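Local coordinates for protein flavin-dependent monooxygenase, oxygenase subunit HsaA (Rhodococcus sp., PDB 2RFQ) that hydroxylates the phenolic ring of the cholesterol catabolite 3-HSA at the ortho position, using reduced FMN and molecular oxygen, at residues 93-98 / 208-213; 120-125 / 164-169; 133-138 / 200-205; 140-145 / 193-198. All blocks are in the same frame, centred on the assembly; numbering follows the deposited sequence.

Interaction 1 (93-98 / 208-213)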
loop_
_atom_site.group_PDB
_atom_site.type_symbol
_atom_site.label_atom_id
_atom_site.label_comp_id
_atom_site.label_asym_id
_atom_site.label_seq_id
_atom_site.Cartn_x
_atom_site.Cartn_y
_atom_site.Cartn_z
ATOM N N ASN A 93 14.773 15.905 -31.281
ATOM C CA ASN A 93 14.416 16.694 -32.480
ATOM C C ASN A 93 13.600 17.926 -32.111
ATOM O O ASN A 93 13.637 18.940 -32.809
ATOM C CB ASN A 93 13.733 15.814 -33.536
ATOM C CG ASN A 93 14.709 14.806 -34.158
ATOM O OD1 ASN A 93 15.920 14.877 -33.919
ATOM N ND2 ASN A 93 14.187 13.848 -34.920
ATOM N N TRP A 94 12.901 17.822 -30.990
ATOM C CA TRP A 94 12.248 18.960 -30.362
ATOM C C TRP A 94 13.325 19.887 -29.758
ATOM O O TRP A 94 13.313 21.104 -29.960
ATOM C CB TRP A 94 11.272 18.461 -29.268
ATOM C CG TRP A 94 10.546 19.557 -28.508
ATOM C CD1 TRP A 94 9.299 20.065 -28.783
ATOM C CD2 TRP A 94 11.022 20.265 -27.348
ATOM N NE1 TRP A 94 8.980 21.071 -27.879
ATOM C CE2 TRP A 94 10.011 21.196 -26.982
ATOM C CE3 TRP A 94 12.192 20.195 -26.578
ATOM C CZ2 TRP A 94 10.139 22.048 -25.894
ATOM C CZ3 TRP A 94 12.322 21.082 -25.474
ATOM C CH2 TRP A 94 11.304 21.983 -25.161
ATOM N N HIS A 95 14.252 19.307 -29.007
ATOM C CA HIS A 95 15.303 20.107 -28.354
ATOM C C HIS A 95 16.138 20.868 -29.389
ATOM O O HIS A 95 16.405 22.068 -29.221
ATOM C CB HIS A 95 16.206 19.203 -27.489
ATOM C CG HIS A 95 17.130 19.962 -26.576
ATOM N ND1 HIS A 95 18.097 19.332 -25.825
ATOM C CD2 HIS A 95 17.226 21.285 -26.284
ATOM C CE1 HIS A 95 18.758 20.230 -25.108
ATOM N NE2 HIS A 95 18.238 21.422 -25.354
ATOM N N LEU A 96 16.507 20.202 -30.486
ATOM C CA LEU A 96 17.332 20.869 -31.490
ATOM C C LEU A 96 16.627 22.062 -32.144
ATOM O O LEU A 96 17.280 23.004 -32.575
ATOM C CB LEU A 96 17.812 19.882 -32.556
ATOM C CG LEU A 96 18.885 20.422 -33.510
ATOM C CD1 LEU A 96 20.151 20.838 -32.777
ATOM C CD2 LEU A 96 19.216 19.410 -34.627
ATOM N N ALA A 97 15.299 22.015 -32.226
ATOM C CA ALA A 97 14.504 23.125 -32.769
ATOM C C ALA A 97 14.732 24.430 -32.011
ATOM O O ALA A 97 14.426 25.499 -32.529
ATOM C CB ALA A 97 13.028 22.768 -32.722
ATOM N N LEU A 98 15.229 24.316 -30.771
ATOM C CA LEU A 98 15.454 25.468 -29.909
ATOM C C LEU A 98 16.858 26.042 -30.080
ATOM O O LEU A 98 17.093 27.204 -29.732
ATOM C CB LEU A 98 15.191 25.126 -28.433
ATOM C CG LEU A 98 13.827 24.513 -28.074
ATOM C CD1 LEU A 98 13.804 24.060 -26.612
ATOM C CD2 LEU A 98 12.741 25.524 -28.316
ATOM N N LEU A 208 23.361 25.615 -26.015
ATOM C CA LEU A 208 22.081 26.220 -25.641
ATOM C C LEU A 208 21.841 26.139 -24.144
ATOM O O LEU A 208 21.862 25.053 -23.572
ATOM C CB LEU A 208 20.927 25.521 -26.362
ATOM C CG LEU A 208 19.508 26.023 -26.043
ATOM C CD1 LEU A 208 19.298 27.481 -26.426
ATOM C CD2 LEU A 208 18.482 25.156 -26.766
ATOM N N SER A 209 21.591 27.291 -23.522
ATOM C CA SER A 209 21.345 27.331 -22.092
ATOM C C SER A 209 19.906 26.902 -21.762
ATOM O O SER A 209 18.969 27.328 -22.415
ATOM C CB SER A 209 21.561 28.760 -21.580
ATOM O OG SER A 209 21.101 28.847 -20.242
ATOM N N PHE A 210 19.735 26.062 -20.752
ATOM C CA PHE A 210 18.383 25.755 -20.288
ATOM C C PHE A 210 17.632 26.992 -19.761
ATOM O O PHE A 210 16.402 27.064 -19.875
ATOM C CB PHE A 210 18.413 24.653 -19.248
ATOM C CG PHE A 210 18.718 23.311 -19.824
ATOM C CD1 PHE A 210 17.725 22.569 -20.471
ATOM C CD2 PHE A 210 20.010 22.807 -19.765
ATOM C CE1 PHE A 210 18.010 21.307 -21.011
ATOM C CE2 PHE A 210 20.308 21.548 -20.308
ATOM C CZ PHE A 210 19.302 20.806 -20.928
ATOM N N LYS A 211 18.359 27.966 -19.205
ATOM C CA LYS A 211 17.732 29.229 -18.771
ATOM C C LYS A 211 17.139 30.004 -19.948
ATOM O O LYS A 211 16.050 30.567 -19.832
ATOM C CB LYS A 211 18.735 30.099 -17.985
ATOM C CG LYS A 211 18.104 31.277 -17.230
ATOM C CD LYS A 211 17.046 30.781 -16.228
ATOM C CE LYS A 211 16.605 31.877 -15.258
ATOM N NZ LYS A 211 15.352 31.473 -14.532
ATOM N N ALA A 212 17.851 30.032 -21.077
ATOM C CA ALA A 212 17.362 30.685 -22.303
ATOM C C ALA A 212 16.092 30.002 -22.773
ATOM O O ALA A 212 15.158 30.652 -23.244
ATOM C CB ALA A 212 18.406 30.634 -23.398
HETATM N N MSE A 213 16.068 28.681 -22.659
HETATM C CA MSE A 213 14.875 27.939 -23.021
HETATM C C MSE A 213 13.701 28.354 -22.148
HETATM O O MSE A 213 12.625 28.695 -22.666
HETATM C CB MSE A 213 15.130 26.437 -22.927
HETATM C CG MSE A 213 15.999 25.941 -24.051
HETATM SE SE MSE A 213 16.657 24.126 -23.705
HETATM C CE MSE A 213 14.938 23.241 -23.219
HETATM O O HOH W 1 19.930 22.988 -23.450
#

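Interaction 2 (120-125 / 164-169)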
loop_
_atom_site.group_PDB
_atom_site.type_symbol
_atom_site.label_atom_id
_atom_site.label_comp_id
_atom_site.label_asym_id
_atom_site.label_seq_id
_atom_site.Cartn_x
_atom_site.Cartn_y
_atom_site.Cartn_z
ATOM N N TYR A 120 21.900 14.188 -20.379
ATOM C CA TYR A 120 21.680 15.545 -19.830
ATOM C C TYR A 120 22.217 15.764 -18.427
ATOM O O TYR A 120 22.384 16.924 -17.996
ATOM C CB TYR A 120 20.197 15.922 -19.887
ATOM C CG TYR A 120 19.637 16.123 -21.276
ATOM C CD1 TYR A 120 20.114 17.141 -22.115
ATOM C CD2 TYR A 120 18.602 15.307 -21.749
ATOM C CE1 TYR A 120 19.557 17.322 -23.405
ATOM C CE2 TYR A 120 18.044 15.479 -23.011
ATOM C CZ TYR A 120 18.535 16.493 -23.845
ATOM O OH TYR A 120 17.985 16.699 -25.100
ATOM N N ALA A 121 22.514 14.673 -17.714
ATOM C CA ALA A 121 23.111 14.781 -16.382
ATOM C C ALA A 121 24.517 15.366 -16.504
ATOM O O ALA A 121 25.214 15.106 -17.490
ATOM C CB ALA A 121 23.185 13.417 -15.719
ATOM N N PRO A 122 24.952 16.165 -15.515
ATOM C CA PRO A 122 26.261 16.781 -15.684
ATOM C C PRO A 122 27.385 15.781 -15.459
ATOM O O PRO A 122 27.710 15.452 -14.313
ATOM C CB PRO A 122 26.296 17.869 -14.602
ATOM C CG PRO A 122 25.330 17.403 -13.547
ATOM C CD PRO A 122 24.290 16.560 -14.251
HETATM N N MSE A 123 27.953 15.293 -16.555
HETATM C CA MSE A 123 29.079 14.364 -16.504
HETATM C C MSE A 123 30.255 14.882 -17.328
HETATM O O MSE A 123 31.150 14.123 -17.738
HETATM C CB MSE A 123 28.624 12.956 -16.917
HETATM C CG MSE A 123 27.699 12.363 -15.869
HETATM SE SE MSE A 123 27.161 10.526 -16.290
HETATM C CE MSE A 123 25.550 10.914 -17.262
ATOM N N GLY A 124 30.251 16.200 -17.535
ATOM C CA GLY A 124 31.330 16.896 -18.202
ATOM C C GLY A 124 31.086 18.389 -18.068
ATOM O O GLY A 124 30.144 18.805 -17.401
ATOM N N ALA A 125 31.936 19.187 -18.699
ATOM C CA ALA A 125 31.849 20.640 -18.562
ATOM C C ALA A 125 32.512 21.298 -19.751
ATOM O O ALA A 125 33.327 20.665 -20.443
ATOM C CB ALA A 125 32.516 21.100 -17.244
ATOM N N VAL A 164 28.844 28.854 -14.432
ATOM C CA VAL A 164 28.082 30.096 -14.568
ATOM C C VAL A 164 26.753 29.898 -15.299
ATOM O O VAL A 164 25.925 30.809 -15.352
ATOM C CB VAL A 164 28.912 31.189 -15.277
ATOM C CG1 VAL A 164 30.093 31.628 -14.398
ATOM C CG2 VAL A 164 29.401 30.697 -16.640
ATOM N N ASP A 165 26.559 28.709 -15.859
ATOM C CA ASP A 165 25.363 28.428 -16.654
ATOM C C ASP A 165 25.269 26.930 -16.746
ATOM O O ASP A 165 26.255 26.244 -16.509
ATOM C CB ASP A 165 25.523 29.018 -18.058
ATOM C CG ASP A 165 24.202 29.140 -18.831
ATOM O OD1 ASP A 165 23.110 28.829 -18.301
ATOM O OD2 ASP A 165 24.273 29.578 -19.995
ATOM N N PHE A 166 24.082 26.422 -17.057
ATOM C CA PHE A 166 23.941 24.995 -17.339
ATOM C C PHE A 166 23.340 24.869 -18.708
ATOM O O PHE A 166 22.270 25.421 -18.974
ATOM C CB PHE A 166 23.076 24.287 -16.315
ATOM C CG PHE A 166 23.218 22.789 -16.360
ATOM C CD1 PHE A 166 24.083 22.138 -15.480
ATOM C CD2 PHE A 166 22.519 22.036 -17.302
ATOM C CE1 PHE A 166 24.239 20.745 -15.530
ATOM C CE2 PHE A 166 22.660 20.650 -17.364
ATOM C CZ PHE A 166 23.529 20.000 -16.474
ATOM N N VAL A 167 24.035 24.143 -19.581
ATOM C CA VAL A 167 23.739 24.174 -21.011
ATOM C C VAL A 167 23.754 22.761 -21.591
ATOM O O VAL A 167 24.138 21.805 -20.906
ATOM C CB VAL A 167 24.816 25.008 -21.753
ATOM C CG1 VAL A 167 24.894 26.429 -21.199
ATOM C CG2 VAL A 167 26.181 24.329 -21.631
ATOM N N SER A 168 23.347 22.645 -22.851
ATOM C CA SER A 168 23.629 21.451 -23.637
ATOM C C SER A 168 24.640 21.785 -24.719
ATOM O O SER A 168 24.471 22.760 -25.457
ATOM C CB SER A 168 22.357 20.900 -24.299
ATOM O OG SER A 168 21.434 20.458 -23.313
ATOM N N PHE A 169 25.684 20.965 -24.806
ATOM C CA PHE A 169 26.671 21.078 -25.874
ATOM C C PHE A 169 26.295 20.121 -26.989
ATOM O O PHE A 169 26.169 18.906 -26.762
ATOM C CB PHE A 169 28.058 20.709 -25.340
ATOM C CG PHE A 169 28.490 21.524 -24.147
ATOM C CD1 PHE A 169 29.019 22.810 -24.313
ATOM C CD2 PHE A 169 28.366 21.007 -22.861
ATOM C CE1 PHE A 169 29.397 23.549 -23.197
ATOM C CE2 PHE A 169 28.767 21.751 -21.734
ATOM C CZ PHE A 169 29.282 23.011 -21.906
#

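Interaction 3 (133-138 / 200-205)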
loop_
_atom_site.group_PDB
_atom_site.type_symbol
_atom_site.label_atom_id
_atom_site.label_comp_id
_atom_site.label_asym_id
_atom_site.label_seq_id
_atom_site.Cartn_x
_atom_site.Cartn_y
_atom_site.Cartn_z
ATOM N N TYR A 133 33.663 26.902 -26.608
ATOM C CA TYR A 133 33.995 26.147 -25.390
ATOM C C TYR A 133 34.907 24.978 -25.676
ATOM O O TYR A 133 34.839 24.361 -26.754
ATOM C CB TYR A 133 32.716 25.603 -24.706
ATOM C CG TYR A 133 31.648 26.647 -24.542
ATOM C CD1 TYR A 133 31.518 27.360 -23.346
ATOM C CD2 TYR A 133 30.794 26.968 -25.608
ATOM C CE1 TYR A 133 30.556 28.353 -23.210
ATOM C CE2 TYR A 133 29.845 27.945 -25.481
ATOM C CZ TYR A 133 29.723 28.627 -24.293
ATOM O OH TYR A 133 28.770 29.599 -24.174
ATOM N N THR A 134 35.770 24.672 -24.708
ATOM C CA THR A 134 36.504 23.409 -24.713
ATOM C C THR A 134 35.771 22.481 -23.759
ATOM O O THR A 134 35.603 22.779 -22.573
ATOM C CB THR A 134 37.977 23.569 -24.263
ATOM O OG1 THR A 134 38.629 24.538 -25.091
ATOM C CG2 THR A 134 38.727 22.246 -24.382
ATOM N N VAL A 135 35.329 21.357 -24.299
ATOM C CA VAL A 135 34.485 20.455 -23.551
ATOM C C VAL A 135 35.240 19.173 -23.242
ATOM O O VAL A 135 35.982 18.650 -24.082
ATOM C CB VAL A 135 33.164 20.162 -24.307
ATOM C CG1 VAL A 135 32.267 19.225 -23.490
ATOM C CG2 VAL A 135 32.422 21.477 -24.598
ATOM N N ASN A 136 35.057 18.701 -22.009
ATOM C CA ASN A 136 35.617 17.439 -21.520
ATOM C C ASN A 136 34.552 16.720 -20.726
ATOM O O ASN A 136 33.863 17.322 -19.889
ATOM C CB ASN A 136 36.856 17.671 -20.642
ATOM C CG ASN A 136 38.090 17.990 -21.460
ATOM O OD1 ASN A 136 38.717 17.098 -22.039
ATOM N ND2 ASN A 136 38.450 19.267 -21.511
ATOM N N GLY A 137 34.387 15.432 -20.999
ATOM C CA GLY A 137 33.443 14.660 -20.206
ATOM C C GLY A 137 33.375 13.200 -20.576
ATOM O O GLY A 137 33.966 12.771 -21.558
ATOM N N ALA A 138 32.653 12.453 -19.757
ATOM C CA ALA A 138 32.335 11.060 -20.034
ATOM C C ALA A 138 30.877 10.842 -19.626
ATOM O O ALA A 138 30.555 10.493 -18.475
ATOM C CB ALA A 138 33.307 10.122 -19.277
ATOM N N VAL A 200 37.574 18.915 -26.732
ATOM C CA VAL A 200 36.861 19.200 -27.974
ATOM C C VAL A 200 36.337 20.626 -28.015
ATOM O O VAL A 200 35.722 21.094 -27.062
ATOM C CB VAL A 200 35.680 18.196 -28.143
ATOM C CG1 VAL A 200 34.704 18.660 -29.221
ATOM C CG2 VAL A 200 36.204 16.776 -28.421
ATOM N N PHE A 201 36.588 21.310 -29.131
ATOM C CA PHE A 201 36.076 22.643 -29.334
ATOM C C PHE A 201 34.623 22.544 -29.770
ATOM O O PHE A 201 34.313 21.839 -30.733
ATOM C CB PHE A 201 36.875 23.396 -30.392
ATOM C CG PHE A 201 36.291 24.719 -30.720
ATOM C CD1 PHE A 201 36.377 25.759 -29.808
ATOM C CD2 PHE A 201 35.611 24.924 -31.922
ATOM C CE1 PHE A 201 35.814 26.985 -30.083
ATOM C CE2 PHE A 201 35.038 26.166 -32.210
ATOM C CZ PHE A 201 35.125 27.190 -31.289
ATOM N N VAL A 202 33.756 23.264 -29.065
ATOM C CA VAL A 202 32.339 23.367 -29.421
ATOM C C VAL A 202 32.021 24.848 -29.645
ATOM O O VAL A 202 32.176 25.665 -28.727
ATOM C CB VAL A 202 31.447 22.773 -28.317
ATOM C CG1 VAL A 202 29.953 22.927 -28.702
ATOM C CG2 VAL A 202 31.792 21.274 -28.094
ATOM N N PRO A 203 31.614 25.213 -30.879
ATOM C CA PRO A 203 31.363 26.634 -31.169
ATOM C C PRO A 203 30.111 27.164 -30.473
ATOM O O PRO A 203 29.170 26.403 -30.221
ATOM C CB PRO A 203 31.163 26.651 -32.686
ATOM C CG PRO A 203 30.638 25.279 -32.992
ATOM C CD PRO A 203 31.371 24.357 -32.062
ATOM N N THR A 204 30.124 28.461 -30.161
ATOM C CA THR A 204 29.025 29.162 -29.494
ATOM C C THR A 204 27.644 28.793 -30.026
ATOM O O THR A 204 26.718 28.522 -29.246
ATOM C CB THR A 204 29.222 30.685 -29.603
ATOM O OG1 THR A 204 30.467 31.023 -28.988
ATOM C CG2 THR A 204 28.079 31.430 -28.913
ATOM N N HIS A 205 27.497 28.761 -31.349
ATOM C CA HIS A 205 26.167 28.524 -31.937
ATOM C C HIS A 205 25.619 27.124 -31.662
ATOM O O HIS A 205 24.434 26.883 -31.845
ATOM C CB HIS A 205 26.149 28.856 -33.442
ATOM C CG HIS A 205 26.823 27.834 -34.304
ATOM N ND1 HIS A 205 28.179 27.847 -34.562
ATOM C CD2 HIS A 205 26.323 26.779 -34.989
ATOM C CE1 HIS A 205 28.485 26.838 -35.356
ATOM N NE2 HIS A 205 27.375 26.175 -35.633
#

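Interaction 4 (140-145 / 193-198)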
loop_
_atom_site.group_PDB
_atom_site.type_symbol
_atom_site.label_atom_id
_atom_site.label_comp_id
_atom_site.label_asym_id
_atom_site.label_seq_id
_atom_site.Cartn_x
_atom_site.Cartn_y
_atom_site.Cartn_z
ATOM N N ALA A 140 27.609 9.073 -19.405
ATOM C CA ALA A 140 26.969 7.741 -19.385
ATOM C C ALA A 140 25.489 7.804 -19.727
ATOM O O ALA A 140 24.894 8.886 -19.829
ATOM C CB ALA A 140 27.146 7.093 -18.005
ATOM N N TRP A 141 24.909 6.623 -19.915
ATOM C CA TRP A 141 23.472 6.459 -20.086
ATOM C C TRP A 141 22.913 7.163 -21.333
ATOM O O TRP A 141 21.783 7.683 -21.297
ATOM C CB TRP A 141 22.687 6.876 -18.812
ATOM C CG TRP A 141 23.203 6.285 -17.503
ATOM C CD1 TRP A 141 24.308 6.694 -16.811
ATOM C CD2 TRP A 141 22.620 5.228 -16.725
ATOM N NE1 TRP A 141 24.464 5.945 -15.662
ATOM C CE2 TRP A 141 23.441 5.036 -15.591
ATOM C CE3 TRP A 141 21.477 4.431 -16.872
ATOM C CZ2 TRP A 141 23.158 4.072 -14.604
ATOM C CZ3 TRP A 141 21.190 3.480 -15.897
ATOM C CH2 TRP A 141 22.036 3.303 -14.773
ATOM N N SER A 142 23.671 7.165 -22.439
ATOM C CA SER A 142 23.179 7.797 -23.674
ATOM C C SER A 142 22.417 6.746 -24.475
ATOM O O SER A 142 22.963 6.071 -25.328
ATOM C CB SER A 142 24.329 8.419 -24.494
ATOM O OG SER A 142 23.781 9.226 -25.541
ATOM N N SER A 143 21.133 6.620 -24.161
ATOM C CA SER A 143 20.289 5.617 -24.801
ATOM C C SER A 143 20.281 5.759 -26.307
ATOM O O SER A 143 20.060 6.856 -26.846
ATOM C CB SER A 143 18.849 5.710 -24.287
ATOM O OG SER A 143 18.826 5.497 -22.884
ATOM N N GLY A 144 20.494 4.628 -26.988
ATOM C CA GLY A 144 20.494 4.607 -28.456
ATOM C C GLY A 144 21.621 5.404 -29.114
ATOM O O GLY A 144 21.530 5.727 -30.296
ATOM N N CYS A 145 22.705 5.673 -28.381
ATOM C CA CYS A 145 23.772 6.517 -28.927
ATOM C C CYS A 145 24.400 5.972 -30.234
ATOM O O CYS A 145 24.851 6.756 -31.064
ATOM C CB CYS A 145 24.842 6.824 -27.869
ATOM S SG CYS A 145 25.612 5.369 -27.138
ATOM N N ASN A 193 25.125 3.554 -23.738
ATOM C CA ASN A 193 26.568 3.597 -23.536
ATOM C C ASN A 193 27.088 5.005 -23.243
ATOM O O ASN A 193 26.291 5.937 -23.069
ATOM C CB ASN A 193 27.248 2.912 -24.722
ATOM C CG ASN A 193 27.091 1.420 -24.658
ATOM O OD1 ASN A 193 26.732 0.755 -25.656
ATOM N ND2 ASN A 193 27.322 0.873 -23.479
ATOM N N THR A 194 28.414 5.143 -23.143
ATOM C CA THR A 194 29.031 6.337 -22.575
ATOM C C THR A 194 29.755 7.109 -23.653
ATOM O O THR A 194 30.568 6.555 -24.393
ATOM C CB THR A 194 29.992 5.957 -21.398
ATOM O OG1 THR A 194 29.231 5.319 -20.362
ATOM C CG2 THR A 194 30.696 7.182 -20.823
ATOM N N VAL A 195 29.444 8.396 -23.718
ATOM C CA VAL A 195 29.954 9.293 -24.753
ATOM C C VAL A 195 31.120 10.062 -24.152
ATOM O O VAL A 195 30.949 10.846 -23.205
ATOM C CB VAL A 195 28.857 10.238 -25.254
ATOM C CG1 VAL A 195 29.449 11.321 -26.164
ATOM C CG2 VAL A 195 27.751 9.433 -25.988
ATOM N N VAL A 196 32.302 9.789 -24.693
ATOM C CA VAL A 196 33.560 10.282 -24.129
ATOM C C VAL A 196 34.087 11.404 -25.019
ATOM O O VAL A 196 34.275 11.220 -26.236
ATOM C CB VAL A 196 34.616 9.160 -23.992
ATOM C CG1 VAL A 196 35.922 9.729 -23.419
ATOM C CG2 VAL A 196 34.097 8.010 -23.102
ATOM N N VAL A 197 34.302 12.557 -24.388
ATOM C CA VAL A 197 34.654 13.798 -25.091
ATOM C C VAL A 197 35.966 14.303 -24.485
ATOM O O VAL A 197 36.048 14.500 -23.276
ATOM C CB VAL A 197 33.514 14.858 -24.935
ATOM C CG1 VAL A 197 33.877 16.184 -25.621
ATOM C CG2 VAL A 197 32.191 14.320 -25.492
ATOM N N GLU A 198 36.986 14.485 -25.326
ATOM C CA GLU A 198 38.321 14.855 -24.852
ATOM C C GLU A 198 38.840 16.101 -25.558
ATOM O O GLU A 198 39.187 16.052 -26.740
ATOM C CB GLU A 198 39.302 13.692 -25.027
ATOM C CG GLU A 198 38.842 12.423 -24.318
ATOM C CD GLU A 198 39.804 11.260 -24.451
ATOM O OE1 GLU A 198 39.666 10.307 -23.655
ATOM O OE2 GLU A 198 40.706 11.306 -25.317
HETATM O O HOH W 2 26.773 4.298 -19.905
#

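Interaction 1 (93-98 / 208-213)
His-95 carries CG anti to its backbone N (chi1 -169°), and Met-213, a selenomethionine, has CG anti to the carbonyl carbon and a chain bent at chi3 (50°), which places CE. With these torsions the imidazole and the selenium side chain cross at about a right angle, SE lying 3.5 Å from His-95 NE2. SE sits oblique to the ring, 4.4 Å from its centroid. CE, beyond the bend, packs 3.7 Å from Leu-98 CD1 and meets the edge of the Trp-94 ring at CZ3. Leu-208 also packs on Leu-98, its CD2 3.7 Å from Leu-98 CB.

In the acyl-CoA dehydrogenase-like fold of this oxygenase, these side chains join the end of helix 80-96 to the place where strand 207-209 of the beta domain runs into helix 210-214.

The polar link is a water. It lies in the imidazole plane, 3.0 Å from His-95 NE2, donates to Leu-208 O at 2.8 Å, and rests over the centre of one face of the Phe-210 ring. The imidazole is also held by a hydrogen bond between ND1 and the hydroxyl of Tyr-120, a residue assigned to the FMN site by similarity. An alanine at His-95 would probably cost the Tyr-120 hydroxyl its imidazole partner, leave the water held by Leu-208 O without its bond to the ring, and open a gap beside the selenium. The indole NE1 of the buried Trp-94 is bonded to Val-228 O.

Interaction 2 (120-125 / 164-169)
Phe-166 and Pro-122 cross at about a right angle in the part of the contact that lies toward solvent, and they pack closely there. Pro-122 CB comes to the edge of the phenyl ring, near its plane, 3.7 Å from CE1, with CG a little farther from the same atom. Tyr-120 O approaches the rim too, 3.6 Å from Phe-166 CZ and in the ring plane, a placement consistent with a weak attraction between the carbonyl oxygen and the C-H edge. CG of Phe-166 stands anti to the backbone N (chi1 -164°), which starts the ring on its course to the 120-125 backbone. A serine in place of Phe-166 would probably leave this side of Pro-122 without its packing partner and the Tyr-120 carbonyl without the aromatic edge it meets.

The segments belong to the beta domain of the acyl-CoA dehydrogenase-like fold: 120-125 leads from strand 116-119 into strand 124-129, and 164-169 lies in strand 162-172. Strand 150-159 pairs with all three, so the two segments meet through side chains and not as paired strands.

Deeper in, the packing is just as close: Ser-168 OG reaches the edge of the Tyr-120 ring, 3.7 Å from CE1. Trp-233 and His-237 meet the ring of Tyr-120, an FMN-site residue by similarity, edge-to-face. The loose part is the approach of Phe-169 to Ala-125, where CZ stays 4.2 Å from the backbone C. Val-167 CG2 lies 3.4 Å above one face of the Phe-169 ring, offset toward the rim.

Interaction 3 (133-138 / 200-205)
Val-135 and Val-202 touch methyl to methyl, CG2 to CG2 at 3.6 Å, on one face of an antiparallel strand pair in the beta domain. Each has CG1 anti to its backbone N (chi1 -179° and 179°), which turns CG2 anti to the carbonyl carbon, and the two side chains meet at an oblique angle across the strands. Tyr-133 and Val-200 point to the same face, whereas Thr-134 and Phe-201 occupy the other.

The register rests on four backbone bonds. Tyr-133 and Val-202 exchange two, as do Val-135 and Val-200, and between these pairs Thr-134 and Phe-201 form a non-hydrogen-bonded pair. Of the four, Tyr-133 N to Val-202 O is the most bent, at 141°.

CG of Tyr-133 stands anti to the carbonyl carbon, and its ring brings CD2 to 3.7 Å from Val-202 O, which lies at the ring edge near its plane. On the face of Val-135 and Val-202, Val-207 touches both Tyr-133 and Val-202, and Phe-169 packs on Val-135. The Phe-201 ring, with CG anti to the backbone N, has Pro-203 N over one face, offset toward the rim, and its CD1 lies 3.7 Å from Tyr-133 O.

Interaction 4 (140-145 / 193-198)
Ser-142 and Asn-193 supply the direct hydrogen bond of this contact, in the beta domain of an acyl-CoA dehydrogenase-like fold, where the end of strand 132-142 leaves strand 193-198 at a steep angle (104° between their directions). Ser-142 N donates to Asn-193 O over 3.0 Å, nearly straight at 160° and in the plane of the carbonyl. A type II turn from Ser-142 to Cys-145 then bends the chain back beside Asn-193.

A water makes the second polar link. It accepts from Trp-141 N at 3.0 Å and lies 2.7 Å from Thr-194 OG1, standing between backbone and hydroxyl. Trp-141, Ser-142 and Ser-143 belong to the FMN site by similarity. The hydroxyl of Ser-142 is engaged by Ser-118 O and Ser-117 OG, and Trp-141 packs on Ala-346 of a second subunit, so this strand end also lies at a subunit interface.

The remaining contacts are by packing. Thr-194 lies against Ala-140, its OG1 3.5 Å from CA, while CG2 flanks the N and CA of the same residue. Val-195 CG2, anti to the carbonyl carbon, reaches Ser-142 CB at 3.9 Å. Cys-145 holds SG between its backbone N and carbonyl carbon (chi1 57°), and SG rests 3.8 Å from Asn-193 CB.

In the fold
From the N terminus, helix 80-96 gives the first half of interaction 1, whose partner arrives only at 208-213; the long loop so closed contains the other three contacts. Within it, 120-125 meets 164-169 in interaction 2. Strand 132-142 starts inside that loop, and its partners in interactions 3 and 4 lie beyond it, so both cross interaction 2. Interaction 4 lies within the span of interaction 3, and the two share strand 132-142, bonded to strand 193-198 between them through Gly-137 O and Val-197 N. All reach one mixed sheet. Interaction 1 ties its strand 207-209 and the following helix 210-214 to helix 80-96 and touches interaction 2 through His-95 and Tyr-120; interaction 4 extends to a second subunit.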